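UDP-glucose 6-dehydrogenase (PDB 3VTF) probably catalyses the NAD-dependent oxidation of UDP-glucose to UDP-glucuronate, the step that supplies this nucleotide sugar for biosynthesis. Local coordinates at residues 92-103 / 123-131; 235-243 / 270-280. One frame throughout, in Å; residues are numbered along the deposited sequence.

Contact 1 of 2, residues 92-103 / 123-131; sequences EEAVAATDATFI and AARAVGRGI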
loop_
_atom_site.group_PDB
_atom_site.type_symbol
_atom_site.label_atom_id
_atom_site.label_comp_id
_atom_site.label_asym_id
_atom_site.label_seq_id
_atom_site.Cartn_x
_atom_site.Cartn_y
_atom_site.Cartn_z
ATOM N N GLU A 92 -26.491 -31.647 -6.373
ATOM C CA GLU A 92 -27.347 -32.066 -5.225
ATOM C C GLU A 92 -26.879 -33.327 -4.558
ATOM O O GLU A 92 -26.908 -33.461 -3.312
ATOM C CB GLU A 92 -28.798 -32.256 -5.693
ATOM C CG GLU A 92 -29.478 -30.975 -6.143
ATOM C CD GLU A 92 -29.170 -30.523 -7.578
ATOM O OE1 GLU A 92 -28.325 -31.112 -8.351
ATOM O OE2 GLU A 92 -29.793 -29.507 -7.967
ATOM N N GLU A 93 -26.396 -34.277 -5.359
ATOM C CA GLU A 93 -25.890 -35.507 -4.729
ATOM C C GLU A 93 -24.578 -35.240 -3.977
ATOM O O GLU A 93 -24.337 -35.918 -2.978
ATOM C CB GLU A 93 -25.616 -36.592 -5.761
ATOM C CG GLU A 93 -26.868 -37.155 -6.456
ATOM C CD GLU A 93 -26.462 -37.856 -7.757
ATOM O OE1 GLU A 93 -25.654 -38.826 -7.696
ATOM O OE2 GLU A 93 -26.852 -37.373 -8.843
ATOM N N ALA A 94 -23.702 -34.349 -4.502
ATOM C CA ALA A 94 -22.448 -34.005 -3.743
ATOM C C ALA A 94 -22.832 -33.449 -2.375
ATOM O O ALA A 94 -22.324 -33.870 -1.323
ATOM C CB ALA A 94 -21.625 -32.989 -4.492
ATOM N N VAL A 95 -23.760 -32.499 -2.396
ATOM C CA VAL A 95 -24.228 -31.882 -1.152
ATOM C C VAL A 95 -24.811 -32.930 -0.179
ATOM O O VAL A 95 -24.508 -32.930 1.065
ATOM C CB VAL A 95 -25.272 -30.801 -1.480
ATOM C CG1 VAL A 95 -25.827 -30.212 -0.211
ATOM C CG2 VAL A 95 -24.600 -29.701 -2.321
ATOM N N ALA A 96 -25.705 -33.790 -0.697
ATOM C CA ALA A 96 -26.476 -34.675 0.235
ATOM C C ALA A 96 -25.561 -35.683 0.878
ATOM O O ALA A 96 -25.841 -36.165 1.967
ATOM C CB ALA A 96 -27.639 -35.370 -0.476
ATOM N N ALA A 97 -24.402 -35.926 0.262
ATOM C CA ALA A 97 -23.497 -36.939 0.747
ATOM C C ALA A 97 -22.458 -36.327 1.764
ATOM O O ALA A 97 -21.635 -37.038 2.353
ATOM C CB ALA A 97 -22.797 -37.643 -0.468
ATOM N N THR A 98 -22.535 -35.030 2.032
ATOM C CA THR A 98 -21.528 -34.391 2.885
ATOM C C THR A 98 -22.177 -33.539 4.007
ATOM O O THR A 98 -23.373 -33.494 4.104
ATOM C CB THR A 98 -20.575 -33.522 1.999
ATOM O OG1 THR A 98 -21.353 -32.580 1.282
ATOM C CG2 THR A 98 -19.803 -34.396 0.898
ATOM N N ASP A 99 -21.378 -32.845 4.827
ATOM C CA ASP A 99 -21.914 -32.008 5.888
ATOM C C ASP A 99 -21.627 -30.526 5.692
ATOM O O ASP A 99 -22.264 -29.691 6.320
ATOM C CB ASP A 99 -21.336 -32.420 7.180
ATOM C CG ASP A 99 -21.893 -33.788 7.631
ATOM O OD1 ASP A 99 -23.095 -34.026 7.404
ATOM O OD2 ASP A 99 -21.110 -34.554 8.184
ATOM N N ALA A 100 -20.671 -30.193 4.809
ATOM C CA ALA A 100 -20.488 -28.786 4.421
ATOM C C ALA A 100 -20.108 -28.687 2.962
ATOM O O ALA A 100 -19.451 -29.607 2.416
ATOM C CB ALA A 100 -19.344 -28.206 5.301
ATOM N N THR A 101 -20.586 -27.635 2.273
ATOM C CA THR A 101 -20.335 -27.501 0.818
ATOM C C THR A 101 -19.605 -26.153 0.624
ATOM O O THR A 101 -20.097 -25.105 1.098
ATOM C CB THR A 101 -21.655 -27.424 0.036
ATOM O OG1 THR A 101 -22.306 -28.694 0.184
ATOM C CG2 THR A 101 -21.429 -27.129 -1.527
ATOM N N PHE A 102 -18.406 -26.209 0.021
ATOM C CA PHE A 102 -17.717 -24.976 -0.396
ATOM C C PHE A 102 -18.199 -24.524 -1.765
ATOM O O PHE A 102 -18.019 -25.219 -2.784
ATOM C CB PHE A 102 -16.197 -25.258 -0.434
ATOM C CG PHE A 102 -15.657 -25.468 0.977
ATOM C CD1 PHE A 102 -15.007 -24.424 1.630
ATOM C CD2 PHE A 102 -15.812 -26.687 1.642
ATOM C CE1 PHE A 102 -14.571 -24.574 2.920
ATOM C CE2 PHE A 102 -15.368 -26.837 2.954
ATOM C CZ PHE A 102 -14.747 -25.795 3.590
ATOM N N ILE A 103 -18.782 -23.331 -1.840
ATOM C CA ILE A 103 -19.184 -22.852 -3.152
ATOM C C ILE A 103 -17.999 -22.095 -3.691
ATOM O O ILE A 103 -17.558 -21.061 -3.095
ATOM C CB ILE A 103 -20.419 -21.926 -3.039
ATOM C CG1 ILE A 103 -21.625 -22.755 -2.524
ATOM C CG2 ILE A 103 -20.696 -21.153 -4.360
ATOM C CD1 ILE A 103 -22.824 -21.832 -2.196
ATOM N N ALA A 123 -25.682 -22.205 -7.439
ATOM C CA ALA A 123 -25.021 -23.217 -6.645
ATOM C C ALA A 123 -25.722 -23.254 -5.268
ATOM O O ALA A 123 -25.870 -24.321 -4.704
ATOM C CB ALA A 123 -23.541 -22.808 -6.430
ATOM N N ALA A 124 -26.134 -22.086 -4.741
ATOM C CA ALA A 124 -26.734 -22.047 -3.383
ATOM C C ALA A 124 -28.109 -22.840 -3.481
ATOM O O ALA A 124 -28.503 -23.528 -2.545
ATOM C CB ALA A 124 -27.051 -20.613 -2.952
ATOM N N ARG A 125 -28.810 -22.690 -4.588
ATOM C CA ARG A 125 -30.138 -23.397 -4.720
ATOM C C ARG A 125 -29.861 -24.885 -4.766
ATOM O O ARG A 125 -30.614 -25.705 -4.196
ATOM C CB ARG A 125 -30.872 -22.927 -5.991
ATOM C CG ARG A 125 -31.413 -21.507 -5.802
ATOM C CD ARG A 125 -32.499 -21.072 -6.829
ATOM N NE ARG A 125 -32.838 -19.648 -6.580
ATOM C CZ ARG A 125 -33.645 -19.242 -5.593
ATOM N NH1 ARG A 125 -34.241 -20.145 -4.842
ATOM N NH2 ARG A 125 -33.871 -17.960 -5.325
ATOM N N ALA A 126 -28.773 -25.281 -5.462
ATOM C CA ALA A 126 -28.430 -26.708 -5.457
ATOM C C ALA A 126 -28.105 -27.229 -4.092
ATOM O O ALA A 126 -28.468 -28.368 -3.733
ATOM C CB ALA A 126 -27.304 -27.043 -6.450
ATOM N N VAL A 127 -27.396 -26.412 -3.313
ATOM C CA VAL A 127 -27.092 -26.739 -1.975
ATOM C C VAL A 127 -28.391 -26.915 -1.198
ATOM O O VAL A 127 -28.511 -27.921 -0.466
ATOM C CB VAL A 127 -26.162 -25.698 -1.310
ATOM C CG1 VAL A 127 -26.046 -26.008 0.165
ATOM C CG2 VAL A 127 -24.706 -25.777 -1.958
ATOM N N GLY A 128 -29.321 -25.959 -1.361
ATOM C CA GLY A 128 -30.632 -26.061 -0.647
ATOM C C GLY A 128 -31.363 -27.400 -1.013
ATOM O O GLY A 128 -31.842 -28.105 -0.177
ATOM N N ARG A 129 -31.339 -27.770 -2.268
ATOM C CA ARG A 129 -31.975 -29.093 -2.681
ATOM C C ARG A 129 -31.253 -30.286 -2.060
ATOM O O ARG A 129 -31.849 -31.245 -1.583
ATOM C CB ARG A 129 -31.944 -29.114 -4.190
ATOM C CG ARG A 129 -33.003 -28.178 -4.772
ATOM C CD ARG A 129 -33.285 -28.474 -6.238
ATOM N NE ARG A 129 -32.115 -28.160 -7.026
ATOM C CZ ARG A 129 -31.858 -26.975 -7.605
ATOM N NH1 ARG A 129 -32.712 -25.989 -7.561
ATOM N NH2 ARG A 129 -30.738 -26.806 -8.285
ATOM N N GLY A 130 -29.924 -30.212 -1.951
ATOM C CA GLY A 130 -29.203 -31.359 -1.371
ATOM C C GLY A 130 -29.503 -31.451 0.104
ATOM O O GLY A 130 -29.632 -32.554 0.665
ATOM N N ILE A 131 -29.620 -30.291 0.768
ATOM C CA ILE A 131 -29.895 -30.267 2.172
ATOM C C ILE A 131 -31.292 -30.861 2.418
ATOM O O ILE A 131 -31.505 -31.580 3.422
ATOM C CB ILE A 131 -29.765 -28.801 2.663
ATOM C CG1 ILE A 131 -28.258 -28.381 2.702
ATOM C CG2 ILE A 131 -30.303 -28.643 4.088
ATOM C CD1 ILE A 131 -28.009 -26.901 3.171
#
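The Arg129 guanidinium presents its edge to the Glu92 carboxylate, while one face lies over its own helix backbone, with Arg125 O above the centre and Ala126 N nearer the rim. Both bonds of this salt bridge end on one oxygen: Glu92 OE2 takes Arg129 NE at 2.8 Å on its anti lone pair and Arg129 NH2 at 2.9 Å nearly along the C-O direction. OE2 lies almost in the guanidinium plane, although the two groups are turned 36° apart. A bend in the glutamate chain (chi2 82°) brings the carboxylate round.

Deeper in, Val95 is a knob in a hole formed by Ala126, Val127, Gly130 and Ile131. A CB on Gly130 would run into Val95 CB and Glu92 O, so the glycine lets the axes of segments 92-96 and 123-131 come within 7.6 Å. Thr101 CG2 meets Val127 CG2 tip to tip at 3.6 Å; the Thr101 hydroxyl is hydrogen-bonded to Ser25 OG. Ile103 CG2 packs on Ala123 CB. Apolar contacts hold helix 118-134 over strand 100-103 in a beta-alpha-beta unit of the Rossmann-type NAD-binding domain, while the Val95 knob and, at the solvent-facing margin, the Glu92-Arg129 ion pair hold it to helix 91-96.

Contact 2 of 2, residues 235-243 / 270-280; sequences LALKISFAN and GRHYFGAGLGF. With UPG (uridine-5'-diphosphate-glucose), chain B.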
loop_
_atom_site.group_PDB
_atom_site.type_symbol
_atom_site.label_atom_id
_atom_site.label_comp_id
_atom_site.label_asym_id
_atom_site.label_seq_id
_atom_site.Cartn_x
_atom_site.Cartn_y
_atom_site.Cartn_z
ATOM N N LEU A 235 -3.685 -4.778 -3.233
ATOM C CA LEU A 235 -2.586 -5.261 -4.102
ATOM C C LEU A 235 -2.598 -4.581 -5.470
ATOM O O LEU A 235 -1.537 -4.199 -6.014
ATOM C CB LEU A 235 -2.627 -6.764 -4.257
ATOM C CG LEU A 235 -2.361 -7.500 -2.900
ATOM C CD1 LEU A 235 -2.845 -8.954 -2.917
ATOM C CD2 LEU A 235 -0.868 -7.447 -2.528
ATOM N N ALA A 236 -3.786 -4.473 -6.063
ATOM C CA ALA A 236 -3.914 -3.767 -7.335
ATOM C C ALA A 236 -3.459 -2.312 -7.196
ATOM O O ALA A 236 -2.812 -1.762 -8.105
ATOM C CB ALA A 236 -5.394 -3.868 -7.837
ATOM N N LEU A 237 -3.759 -1.706 -6.033
ATOM C CA LEU A 237 -3.392 -0.339 -5.732
ATOM C C LEU A 237 -1.862 -0.215 -5.660
ATOM O O LEU A 237 -1.296 0.811 -6.120
ATOM C CB LEU A 237 -4.044 0.122 -4.392
ATOM C CG LEU A 237 -3.670 1.409 -3.703
ATOM C CD1 LEU A 237 -4.594 1.837 -2.534
ATOM C CD2 LEU A 237 -2.343 1.171 -3.021
ATOM N N LYS A 238 -1.184 -1.183 -5.024
ATOM C CA LYS A 238 0.309 -1.097 -5.015
ATOM C C LYS A 238 0.831 -1.097 -6.387
ATOM O O LYS A 238 1.816 -0.371 -6.623
ATOM C CB LYS A 238 0.986 -2.253 -4.240
ATOM C CG LYS A 238 0.423 -2.368 -2.812
ATOM C CD LYS A 238 1.253 -3.160 -1.733
ATOM C CE LYS A 238 2.788 -3.067 -1.858
ATOM N NZ LYS A 238 3.512 -3.803 -0.708
ATOM N N ILE A 239 0.310 -1.984 -7.259
ATOM C CA ILE A 239 0.785 -2.068 -8.637
ATOM C C ILE A 239 0.553 -0.701 -9.374
ATOM O O ILE A 239 1.455 -0.175 -10.058
ATOM C CB ILE A 239 0.056 -3.204 -9.373
ATOM C CG1 ILE A 239 0.432 -4.564 -8.718
ATOM C CG2 ILE A 239 0.473 -3.295 -10.826
ATOM C CD1 ILE A 239 -0.425 -5.718 -9.212
ATOM N N SER A 240 -0.651 -0.159 -9.246
ATOM C CA SER A 240 -0.988 1.099 -9.950
ATOM C C SER A 240 -0.230 2.289 -9.376
ATOM O O SER A 240 0.139 3.230 -10.122
ATOM C CB SER A 240 -2.536 1.339 -9.850
ATOM O OG SER A 240 -3.137 0.465 -10.729
ATOM N N PHE A 241 -0.033 2.291 -8.058
ATOM C CA PHE A 241 0.810 3.284 -7.463
ATOM C C PHE A 241 2.242 3.204 -8.045
ATOM O O PHE A 241 2.864 4.245 -8.342
ATOM C CB PHE A 241 0.817 3.250 -5.967
ATOM C CG PHE A 241 1.615 4.332 -5.348
ATOM C CD1 PHE A 241 1.165 5.644 -5.403
ATOM C CD2 PHE A 241 2.832 4.079 -4.785
ATOM C CE1 PHE A 241 1.865 6.710 -4.813
ATOM C CE2 PHE A 241 3.562 5.092 -4.174
ATOM C CZ PHE A 241 3.095 6.426 -4.159
ATOM N N ALA A 242 2.801 1.990 -8.129
ATOM C CA ALA A 242 4.177 1.824 -8.710
ATOM C C ALA A 242 4.179 2.365 -10.165
ATOM O O ALA A 242 5.181 2.949 -10.605
ATOM C CB ALA A 242 4.632 0.366 -8.670
ATOM N N ASN A 243 3.034 2.204 -10.854
ATOM C CA ASN A 243 2.963 2.664 -12.250
ATOM C C ASN A 243 2.835 4.162 -12.309
ATOM O O ASN A 243 3.477 4.803 -13.118
ATOM C CB ASN A 243 1.824 1.956 -12.984
ATOM C CG ASN A 243 2.250 0.568 -13.376
ATOM O OD1 ASN A 243 3.465 0.359 -13.673
ATOM N ND2 ASN A 243 1.297 -0.347 -13.505
ATOM N N GLY A 270 5.032 -3.205 2.827
ATOM C CA GLY A 270 5.374 -4.502 2.195
ATOM C C GLY A 270 6.300 -4.366 0.986
ATOM O O GLY A 270 6.062 -3.489 0.112
ATOM N N ARG A 271 7.394 -5.151 0.902
ATOM C CA ARG A 271 8.288 -4.875 -0.285
ATOM C C ARG A 271 7.749 -5.412 -1.607
ATOM O O ARG A 271 8.137 -4.989 -2.707
ATOM C CB ARG A 271 9.716 -5.380 -0.011
ATOM C CG ARG A 271 9.757 -6.863 0.211
ATOM C CD ARG A 271 11.088 -7.205 0.936
ATOM N NE ARG A 271 11.061 -8.629 1.291
ATOM C CZ ARG A 271 11.279 -9.634 0.429
ATOM N NH1 ARG A 271 11.592 -9.386 -0.839
ATOM N NH2 ARG A 271 11.182 -10.902 0.830
ATOM N N HIS A 272 6.744 -6.261 -1.536
ATOM C CA HIS A 272 6.256 -6.885 -2.755
ATOM C C HIS A 272 5.110 -6.122 -3.418
ATOM O O HIS A 272 4.356 -5.384 -2.728
ATOM C CB HIS A 272 5.696 -8.245 -2.325
ATOM C CG HIS A 272 6.666 -9.081 -1.532
ATOM N ND1 HIS A 272 7.743 -9.657 -2.102
ATOM C CD2 HIS A 272 6.673 -9.466 -0.191
ATOM C CE1 HIS A 272 8.405 -10.388 -1.175
ATOM N NE2 HIS A 272 7.733 -10.281 -0.016
ATOM N N TYR A 273 4.915 -6.429 -4.681
ATOM C CA TYR A 273 3.795 -5.946 -5.558
ATOM C C TYR A 273 3.989 -4.491 -5.941
ATOM O O TYR A 273 3.022 -3.814 -6.273
ATOM C CB TYR A 273 2.369 -6.240 -4.958
ATOM C CG TYR A 273 1.888 -7.582 -5.426
ATOM C CD1 TYR A 273 0.686 -7.715 -6.122
ATOM C CD2 TYR A 273 2.682 -8.709 -5.258
ATOM C CE1 TYR A 273 0.263 -8.977 -6.567
ATOM C CE2 TYR A 273 2.313 -9.940 -5.761
ATOM C CZ TYR A 273 1.114 -10.067 -6.395
ATOM O OH TYR A 273 0.737 -11.317 -6.747
ATOM N N PHE A 274 5.263 -4.028 -5.936
ATOM C CA PHE A 274 5.537 -2.726 -6.588
ATOM C C PHE A 274 6.195 -2.981 -7.954
ATOM O O PHE A 274 6.991 -2.161 -8.406
ATOM C CB PHE A 274 6.496 -1.882 -5.718
ATOM C CG PHE A 274 5.894 -1.332 -4.483
ATOM C CD1 PHE A 274 4.684 -0.528 -4.549
ATOM C CD2 PHE A 274 6.518 -1.469 -3.272
ATOM C CE1 PHE A 274 4.151 0.062 -3.454
ATOM C CE2 PHE A 274 5.966 -0.872 -2.154
ATOM C CZ PHE A 274 4.819 -0.071 -2.226
ATOM N N GLY A 275 5.782 -4.031 -8.662
ATOM C CA GLY A 275 6.335 -4.290 -9.971
ATOM C C GLY A 275 5.638 -3.472 -11.056
ATOM O O GLY A 275 4.672 -3.932 -11.705
ATOM N N ALA A 276 6.177 -2.276 -11.285
ATOM C CA ALA A 276 5.639 -1.369 -12.282
ATOM C C ALA A 276 5.732 -2.075 -13.628
ATOM O O ALA A 276 6.541 -2.978 -13.817
ATOM C CB ALA A 276 6.522 -0.123 -12.294
ATOM N N GLY A 277 4.884 -1.692 -14.560
ATOM C CA GLY A 277 4.893 -2.263 -15.921
ATOM C C GLY A 277 3.532 -2.136 -16.565
ATOM O O GLY A 277 2.871 -1.106 -16.417
ATOM N N LEU A 278 3.155 -3.152 -17.342
ATOM C CA LEU A 278 1.927 -3.057 -18.129
ATOM C C LEU A 278 0.655 -3.113 -17.324
ATOM O O LEU A 278 -0.433 -2.891 -17.882
ATOM C CB LEU A 278 1.869 -4.190 -19.156
ATOM C CG LEU A 278 2.777 -4.130 -20.359
ATOM C CD1 LEU A 278 2.329 -5.311 -21.250
ATOM C CD2 LEU A 278 2.400 -2.859 -21.090
ATOM N N GLY A 279 0.778 -3.427 -16.044
ATOM C CA GLY A 279 -0.386 -3.440 -15.110
ATOM C C GLY A 279 -0.848 -4.838 -14.790
ATOM O O GLY A 279 -0.199 -5.830 -15.218
ATOM N N PHE A 280 -2.015 -4.966 -14.143
ATOM C CA PHE A 280 -2.449 -6.357 -13.744
ATOM C C PHE A 280 -3.493 -6.866 -14.709
ATOM O O PHE A 280 -4.386 -6.090 -15.150
ATOM C CB PHE A 280 -2.970 -6.337 -12.280
ATOM C CG PHE A 280 -3.886 -5.123 -11.969
ATOM C CD1 PHE A 280 -5.265 -5.208 -12.198
ATOM C CD2 PHE A 280 -3.385 -3.946 -11.435
ATOM C CE1 PHE A 280 -6.124 -4.168 -11.950
ATOM C CE2 PHE A 280 -4.222 -2.861 -11.166
ATOM C CZ PHE A 280 -5.627 -2.963 -11.446
HETATM N N1 UPG B . 1.482 -7.958 -11.281
HETATM C C2 UPG B . 2.131 -6.728 -11.599
HETATM N N3 UPG B . 3.063 -6.256 -10.769
HETATM C C4 UPG B . 3.336 -6.919 -9.582
HETATM C C5 UPG B . 2.687 -8.146 -9.207
HETATM C C6 UPG B . 1.704 -8.614 -10.103
HETATM O O2 UPG B . 1.866 -6.087 -12.665
HETATM O O4 UPG B . 4.197 -6.402 -8.793
HETATM C C1C UPG B . 0.445 -8.384 -12.250
HETATM C C2C UPG B . 0.717 -9.805 -12.704
HETATM O O2C UPG B . 1.553 -9.854 -13.858
HETATM C C3C UPG B . -0.703 -10.319 -13.028
HETATM C C4C UPG B . -1.602 -9.586 -12.033
HETATM O O4C UPG B . -0.778 -8.530 -11.492
HETATM O O3C UPG B . -1.101 -9.822 -14.334
HETATM C C5C UPG B . -2.084 -10.477 -10.863
HETATM O O5C UPG B . -0.965 -11.256 -10.424
HETATM P PA UPG B . -1.168 -12.361 -9.166
HETATM O O1A UPG B . -1.563 -11.620 -7.848
HETATM O O2A UPG B . -0.001 -13.378 -9.235
HETATM O O3A UPG B . -2.333 -13.254 -9.828
HETATM P PB UPG B . -3.671 -13.964 -9.195
HETATM O O1B UPG B . -3.522 -15.451 -9.393
HETATM O O2B UPG B . -4.676 -13.196 -10.090
HETATM O O3B UPG B . -3.766 -13.751 -7.618
HETATM C "C1'" UPG B . -4.612 -12.701 -7.056
HETATM C "C2'" UPG B . -4.139 -12.467 -5.638
HETATM C "C3'" UPG B . -4.538 -13.699 -4.790
HETATM C "C4'" UPG B . -6.070 -13.878 -4.916
HETATM C "C5'" UPG B . -6.391 -14.236 -6.422
HETATM C "C6'" UPG B . -7.883 -14.412 -6.784
HETATM O "O2'" UPG B . -2.677 -12.452 -5.871
HETATM O "O3'" UPG B . -4.160 -13.423 -3.456
HETATM O "O4'" UPG B . -6.425 -15.029 -4.121
HETATM O "O5'" UPG B . -6.002 -13.019 -7.120
HETATM O "O6'" UPG B . -8.698 -13.593 -5.911
HETATM O O HOH W 1 2.244 -2.432 2.135
#
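Lys238 NZ is gripped by two loop carbonyls, Gly270 O and His272 O, each at 2.7 Å. The His272 bond lies in its carbonyl plane, whereas the ammonium lies well above the carbonyl plane of Gly270; Arg268 O of the second subunit is a third acceptor. The lysine chain, bent at chi3 (34°), passes over one face of Phe274, with CE 3.8 Å from the ring centroid and NZ in cation-pi range. Farther along the helix, Asn243 OD1 accepts Gly277 N at 2.6 Å, in the amide plane on a lone pair. Ala236 CB lies over a face of Phe280, and Ile239 CG2 meets that ring's edge.

The loop so fixed to helix 221-251 receives UDP-glucose. Gly275 pairs with the uracil through N to O4 and through O to N3, the latter at 3.0 Å and nearly straight (171°). Uracil C5 points at the face of the Tyr273 ring, above its centre, and Tyr273 OH bonds to phosphate oxygen O1A at 2.6 Å. A leucine in place of Tyr273 would probably leave O1A without this donor and C5 without the ring face it rests on. Donating to O4 and accepting from N3-H suits uracil and probably disfavours cytosine, which has an amino group instead of O4 and no proton on N3.

Both contacts are largely buried, yet they hold different elements in different domains, their centres 39 Å apart on opposite sides of the chain's centre. Contact 1 joins regular elements of the NAD-binding domain, helix to helix and helix to strand; small and branched apolar residues do most of the work, and its one ion pair lies at the partly exposed margin. Contact 2 sets an irregular loop against the long helix of the central domain, so polar side chains pair with backbone groups inside the protein and aromatic rings fill in between. Only contact 2 meets the substrate and the second subunit; in contact 1 the side chain of Ile103 lies about 8 Å from that of Thr107, a predicted NAD-binding residue.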